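PDB 1I4U: crustacyanin, which binds the carotenoid astaxanthin as one of the lipocalin subunits of the pigment complex that gives the lobster carapace its blue colour. Local coordinates for residues Val15-Leu20 / Gly89-Ser94; Ala102-Ile107 / Leu118-Asp123. All blocks are in the same frame, centred on the assembly; numbering follows the deposited sequence.

Contact 1. Residues Val15-Leu20 / Gly89-Ser94; sequences VDRNKL and GEPHLS
The imidazole of His92 meets the guanidinium of Arg17 at its rim: NH1 of Arg17 lies in the ring plane, 3.6 Å from CD2 of His92. The two planes are 62° apart. Round the guanidinium, CB of Glu90 sits at the edge, near its plane, while CD2 of His92 and CD of Pro91 approach obliquely. The Arg17 side chain bends at chi3 (-79°) and runs beside His92. Nearer the backbone, CB of Arg17 packs 3.7 Å from O of Pro91, and the proline ring touches the backbone of Asn18. Both ring nitrogens of His92 are held: NE2 donates to the anti lone pair of OE1 of Glu90 at 2.9 Å, and ND1 to O of Leu93 from above the carbonyl plane, at 3.3 Å. The other oxygen of Glu90 bonds to N of Asn99 of the second subunit. An alanine in place of His92 would probably leave OE1 of Glu90 without this donor and open a gap beside NH1 of Arg17. No hydrogen bond joins the segments; one water donates to O of Arg17 at 3.0 Å and to O of Pro91 at 2.7 Å. The helix start thus rests on the turn through van der Waals contact, partly of the guanidinium against both rings, and this water bridge; NH1 of Arg17 and OE1 of Glu90, 4.7 Å apart, form no salt bridge, though their opposite charges may attract.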
loop_
_atom_site.group_PDB
_atom_site.type_symbol
_atom_site.label_atom_id
_atom_site.label_comp_id
_atom_site.label_asym_id
_atom_site.label_seq_id
_atom_site.Cartn_x
_atom_site.Cartn_y
_atom_site.Cartn_z
ATOM N N VAL A 15 4.101 15.731 -10.919
ATOM C CA VAL A 15 3.369 14.875 -11.838
ATOM C C VAL A 15 1.914 15.340 -12.092
ATOM O O VAL A 15 1.082 15.148 -11.177
ATOM C CB VAL A 15 3.243 13.420 -11.335
ATOM C CG1 VAL A 15 2.238 12.719 -12.241
ATOM C CG2 VAL A 15 4.586 12.722 -11.305
ATOM N N ASP A 16 1.644 15.894 -13.241
ATOM C CA ASP A 16 0.423 16.419 -13.812
ATOM C C ASP A 16 -0.609 15.333 -14.087
ATOM O O ASP A 16 -0.962 14.972 -15.175
ATOM C CB ASP A 16 0.712 17.160 -15.129
ATOM C CG ASP A 16 -0.547 17.809 -15.673
ATOM O OD1 ASP A 16 -1.517 17.988 -14.891
ATOM O OD2 ASP A 16 -0.554 18.130 -16.882
ATOM N N ARG A 17 -1.131 14.821 -12.996
ATOM C CA ARG A 17 -2.134 13.786 -13.036
ATOM C C ARG A 17 -3.458 14.182 -13.688
ATOM O O ARG A 17 -4.010 13.310 -14.354
ATOM C CB ARG A 17 -2.325 13.372 -11.578
ATOM C CG ARG A 17 -1.183 12.523 -11.049
ATOM C CD ARG A 17 -1.624 12.045 -9.660
ATOM N NE ARG A 17 -1.414 13.138 -8.699
ATOM C CZ ARG A 17 -2.171 13.519 -7.690
ATOM N NH1 ARG A 17 -3.344 13.058 -7.277
ATOM N NH2 ARG A 17 -1.750 14.554 -6.942
ATOM N N ASN A 18 -4.035 15.387 -13.545
ATOM C CA ASN A 18 -5.385 15.626 -14.080
ATOM C C ASN A 18 -5.421 15.508 -15.601
ATOM O O ASN A 18 -6.354 15.009 -16.226
ATOM C CB ASN A 18 -6.075 16.953 -13.701
ATOM C CG ASN A 18 -7.582 16.622 -13.834
ATOM O OD1 ASN A 18 -8.015 16.345 -14.965
ATOM N ND2 ASN A 18 -8.319 16.584 -12.738
ATOM N N LYS A 19 -4.369 16.032 -16.205
ATOM C CA LYS A 19 -4.303 15.967 -17.658
ATOM C C LYS A 19 -4.223 14.508 -18.100
ATOM O O LYS A 19 -4.908 14.083 -19.044
ATOM C CB LYS A 19 -3.086 16.737 -18.148
ATOM C CG LYS A 19 -2.746 16.445 -19.601
ATOM C CD LYS A 19 -1.245 16.574 -19.813
ATOM C CE LYS A 19 -0.512 15.300 -19.413
ATOM N NZ LYS A 19 0.915 15.339 -19.874
ATOM N N LEU A 20 -3.349 13.756 -17.413
ATOM C CA LEU A 20 -3.119 12.359 -17.811
ATOM C C LEU A 20 -4.430 11.618 -17.632
ATOM O O LEU A 20 -4.881 10.810 -18.460
ATOM C CB LEU A 20 -1.981 11.762 -16.979
ATOM C CG LEU A 20 -0.567 12.295 -17.287
ATOM C CD1 LEU A 20 0.431 11.836 -16.217
ATOM C CD2 LEU A 20 -0.067 11.882 -18.661
ATOM N N GLY A 89 -11.383 9.548 -5.155
ATOM C CA GLY A 89 -11.640 10.387 -6.328
ATOM C C GLY A 89 -10.406 11.101 -6.841
ATOM O O GLY A 89 -10.512 11.983 -7.695
ATOM N N GLU A 90 -9.209 10.757 -6.381
ATOM C CA GLU A 90 -7.962 11.327 -6.894
ATOM C C GLU A 90 -7.787 10.846 -8.330
ATOM O O GLU A 90 -8.225 9.760 -8.729
ATOM C CB GLU A 90 -6.767 10.923 -6.020
ATOM C CG GLU A 90 -6.853 11.481 -4.595
ATOM C CD GLU A 90 -5.882 10.864 -3.612
ATOM O OE1 GLU A 90 -4.897 10.194 -3.940
ATOM O OE2 GLU A 90 -6.065 11.072 -2.380
ATOM N N PRO A 91 -7.181 11.685 -9.162
ATOM C CA PRO A 91 -6.940 11.434 -10.568
ATOM C C PRO A 91 -5.834 10.454 -10.885
ATOM O O PRO A 91 -4.947 10.729 -11.691
ATOM C CB PRO A 91 -6.608 12.838 -11.100
ATOM C CG PRO A 91 -5.973 13.504 -9.940
ATOM C CD PRO A 91 -6.775 13.027 -8.758
ATOM N N HIS A 92 -5.940 9.295 -10.250
ATOM C CA HIS A 92 -5.068 8.192 -10.609
ATOM C C HIS A 92 -5.725 6.887 -10.223
ATOM O O HIS A 92 -6.719 6.874 -9.511
ATOM C CB HIS A 92 -3.730 8.388 -9.960
ATOM C CG HIS A 92 -3.702 8.409 -8.486
ATOM N ND1 HIS A 92 -3.690 7.410 -7.583
ATOM C CD2 HIS A 92 -3.672 9.502 -7.704
ATOM C CE1 HIS A 92 -3.656 7.904 -6.331
ATOM N NE2 HIS A 92 -3.639 9.193 -6.386
ATOM N N LEU A 93 -5.146 5.815 -10.730
ATOM C CA LEU A 93 -5.598 4.472 -10.428
ATOM C C LEU A 93 -4.893 3.974 -9.167
ATOM O O LEU A 93 -3.788 4.382 -8.813
ATOM C CB LEU A 93 -5.239 3.522 -11.586
ATOM C CG LEU A 93 -5.891 3.903 -12.915
ATOM C CD1 LEU A 93 -5.142 3.260 -14.062
ATOM C CD2 LEU A 93 -7.375 3.548 -12.851
ATOM N N SER A 94 -5.538 3.033 -8.476
ATOM C CA SER A 94 -4.908 2.161 -7.504
ATOM C C SER A 94 -4.610 0.804 -8.130
ATOM O O SER A 94 -5.468 0.241 -8.773
ATOM C CB SER A 94 -5.823 1.891 -6.334
ATOM O OG SER A 94 -6.147 3.084 -5.641
HETATM O O HOH W 1 -3.052 10.586 -13.637
#

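Contact 2. Residues Ala102-Ile107 / Leu118-Asp123; sequences AAPLVI and LYSCID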
loop_
_atom_site.group_PDB
_atom_site.type_symbol
_atom_site.label_atom_id
_atom_site.label_comp_id
_atom_site.label_asym_id
_atom_site.label_seq_id
_atom_site.Cartn_x
_atom_site.Cartn_y
_atom_site.Cartn_z
ATOM N N ALA A 102 -2.027 -1.943 -1.753
ATOM C CA ALA A 102 -2.447 -1.256 -2.955
ATOM C C ALA A 102 -1.705 0.072 -3.007
ATOM O O ALA A 102 -1.406 0.658 -1.969
ATOM C CB ALA A 102 -3.956 -0.990 -3.075
ATOM N N ALA A 103 -1.441 0.556 -4.224
ATOM C CA ALA A 103 -0.650 1.770 -4.370
ATOM C C ALA A 103 -1.135 2.627 -5.506
ATOM O O ALA A 103 -1.760 2.084 -6.436
ATOM C CB ALA A 103 0.793 1.411 -4.691
ATOM N N PRO A 104 -0.831 3.910 -5.475
ATOM C CA PRO A 104 -1.175 4.693 -6.667
ATOM C C PRO A 104 -0.336 4.233 -7.854
ATOM O O PRO A 104 0.814 3.830 -7.704
ATOM C CB PRO A 104 -0.705 6.087 -6.314
ATOM C CG PRO A 104 0.286 5.912 -5.226
ATOM C CD PRO A 104 -0.168 4.689 -4.444
ATOM N N LEU A 105 -0.931 4.373 -9.043
ATOM C CA LEU A 105 -0.224 4.011 -10.254
ATOM C C LEU A 105 -0.618 5.029 -11.312
ATOM O O LEU A 105 -1.761 5.052 -11.762
ATOM C CB LEU A 105 -0.525 2.564 -10.652
ATOM C CG LEU A 105 0.310 1.901 -11.773
ATOM C CD1 LEU A 105 -0.029 2.383 -13.149
ATOM C CD2 LEU A 105 1.789 2.082 -11.435
ATOM N N VAL A 106 0.360 5.822 -11.690
ATOM C CA VAL A 106 0.173 6.838 -12.705
ATOM C C VAL A 106 0.757 6.319 -14.017
ATOM O O VAL A 106 1.860 5.734 -14.043
ATOM C CB VAL A 106 0.875 8.125 -12.312
ATOM C CG1 VAL A 106 0.773 9.122 -13.433
ATOM C CG2 VAL A 106 0.260 8.686 -11.031
ATOM N N ILE A 107 0.031 6.551 -15.095
ATOM C CA ILE A 107 0.515 6.277 -16.433
ATOM C C ILE A 107 1.080 7.599 -16.919
ATOM O O ILE A 107 0.396 8.520 -17.340
ATOM C CB ILE A 107 -0.583 5.704 -17.340
ATOM C CG1 ILE A 107 -1.282 4.476 -16.759
ATOM C CG2 ILE A 107 -0.041 5.473 -18.758
ATOM C CD1 ILE A 107 -2.578 4.088 -17.479
ATOM N N LEU A 118 5.197 3.828 -16.380
ATOM C CA LEU A 118 4.360 3.812 -15.164
ATOM C C LEU A 118 5.126 4.269 -13.951
ATOM O O LEU A 118 6.341 4.020 -13.833
ATOM C CB LEU A 118 3.856 2.401 -14.921
ATOM C CG LEU A 118 3.217 1.701 -16.142
ATOM C CD1 LEU A 118 2.780 0.289 -15.708
ATOM C CD2 LEU A 118 2.139 2.549 -16.745
ATOM N N TYR A 119 4.420 4.910 -13.026
ATOM C CA TYR A 119 5.059 5.514 -11.869
ATOM C C TYR A 119 4.191 5.410 -10.620
ATOM O O TYR A 119 2.982 5.672 -10.681
ATOM C CB TYR A 119 5.320 6.989 -12.184
ATOM C CG TYR A 119 6.068 7.750 -11.103
ATOM C CD1 TYR A 119 7.370 7.414 -10.801
ATOM C CD2 TYR A 119 5.486 8.776 -10.375
ATOM C CE1 TYR A 119 8.119 8.049 -9.822
ATOM C CE2 TYR A 119 6.220 9.437 -9.401
ATOM C CZ TYR A 119 7.526 9.074 -9.128
ATOM O OH TYR A 119 8.221 9.758 -8.152
ATOM N N SER A 120 4.790 5.082 -9.488
ATOM C CA SER A 120 4.151 5.064 -8.193
ATOM C C SER A 120 5.071 5.758 -7.185
ATOM O O SER A 120 6.285 5.566 -7.265
ATOM C CB SER A 120 3.929 3.632 -7.727
ATOM O OG SER A 120 3.184 3.574 -6.544
ATOM N N CYS A 121 4.514 6.524 -6.270
ATOM C CA CYS A 121 5.354 7.200 -5.264
ATOM C C CYS A 121 4.608 7.242 -3.940
ATOM O O CYS A 121 3.379 7.355 -3.925
ATOM C CB CYS A 121 5.711 8.614 -5.732
ATOM S SG CYS A 121 6.987 9.442 -4.781
ATOM N N ILE A 122 5.360 7.120 -2.864
ATOM C CA ILE A 122 4.844 7.234 -1.503
ATOM C C ILE A 122 5.706 8.180 -0.714
ATOM O O ILE A 122 6.931 7.989 -0.726
ATOM C CB ILE A 122 4.746 5.856 -0.842
ATOM C CG1 ILE A 122 4.182 5.811 0.568
ATOM C CG2 ILE A 122 6.068 5.122 -0.804
ATOM C CD1 ILE A 122 2.739 6.277 0.708
ATOM N N ASP A 123 5.071 9.120 -0.006
ATOM C CA ASP A 123 5.780 9.933 0.957
ATOM C C ASP A 123 5.825 9.298 2.340
ATOM O O ASP A 123 4.850 8.776 2.866
ATOM C CB ASP A 123 5.078 11.278 1.086
ATOM C CG ASP A 123 5.331 12.150 -0.121
ATOM O OD1 ASP A 123 6.484 12.468 -0.384
ATOM O OD2 ASP A 123 4.336 12.485 -0.761
#
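CD2 of Leu118 lies 3.9 Å from CG1 of Ile107; the residues form an antiparallel non-hydrogen-bonded pair, their side chains side by side and pointing the same way. Leu118, followed by Tyr119, has the largest share of buried surface. CB of the same leucine meets CD2 of Leu105 at 4.1 Å, and Tyr31 of helix 28-31 packs on Leu118 and Ile107. Tyr119 pairs with Val106 on the other face of the sheet. N of Val106 donates to O of Tyr119 at 2.8 Å, nearly straight at 172°, and N of Tyr119 returns the bond to O of Val106 at 2.9 Å. CG of Tyr119 is anti to the backbone N (chi1 -176°); the end of the side chain leads away from strand 102-107, and OH bonds to OD2 of Asp131. Beyond this pair a side chain bonds: OG of Ser120 donates in the carbonyl plane to O of Pro104 at 2.7 Å. CG of Pro104 is 3.7 Å from O of Cys121, whose SG forms a disulfide with Cys12. Phe101 of the second subunit packs on Ala103, Pro104 and Ser120. The strands run antiparallel at 146°, forming a beta hairpin of the up-and-down lipocalin barrel.

Contact 1 closes before contact 2 opens along the chain, and their centres are about 10 Å apart on the same side of the molecule's centre. They are joined through neighbouring strands of one antiparallel sheet: strand 93-97, entered from contact 1, pairs with strand 102-110, which in contact 2 pairs with strand 115-123. O of Leu93 and N of Leu105, 2.9 Å apart, probably form a hydrogen bond between them, and Leu20 of helix 17-24 packs on Val106 and Ile107. Contact 1 sets the start of helix 17-24 against the turn leading into strand 93-97, whereas contact 2 is part of the barrel wall. Both also reach the second subunit, placing this region at the dimer interface.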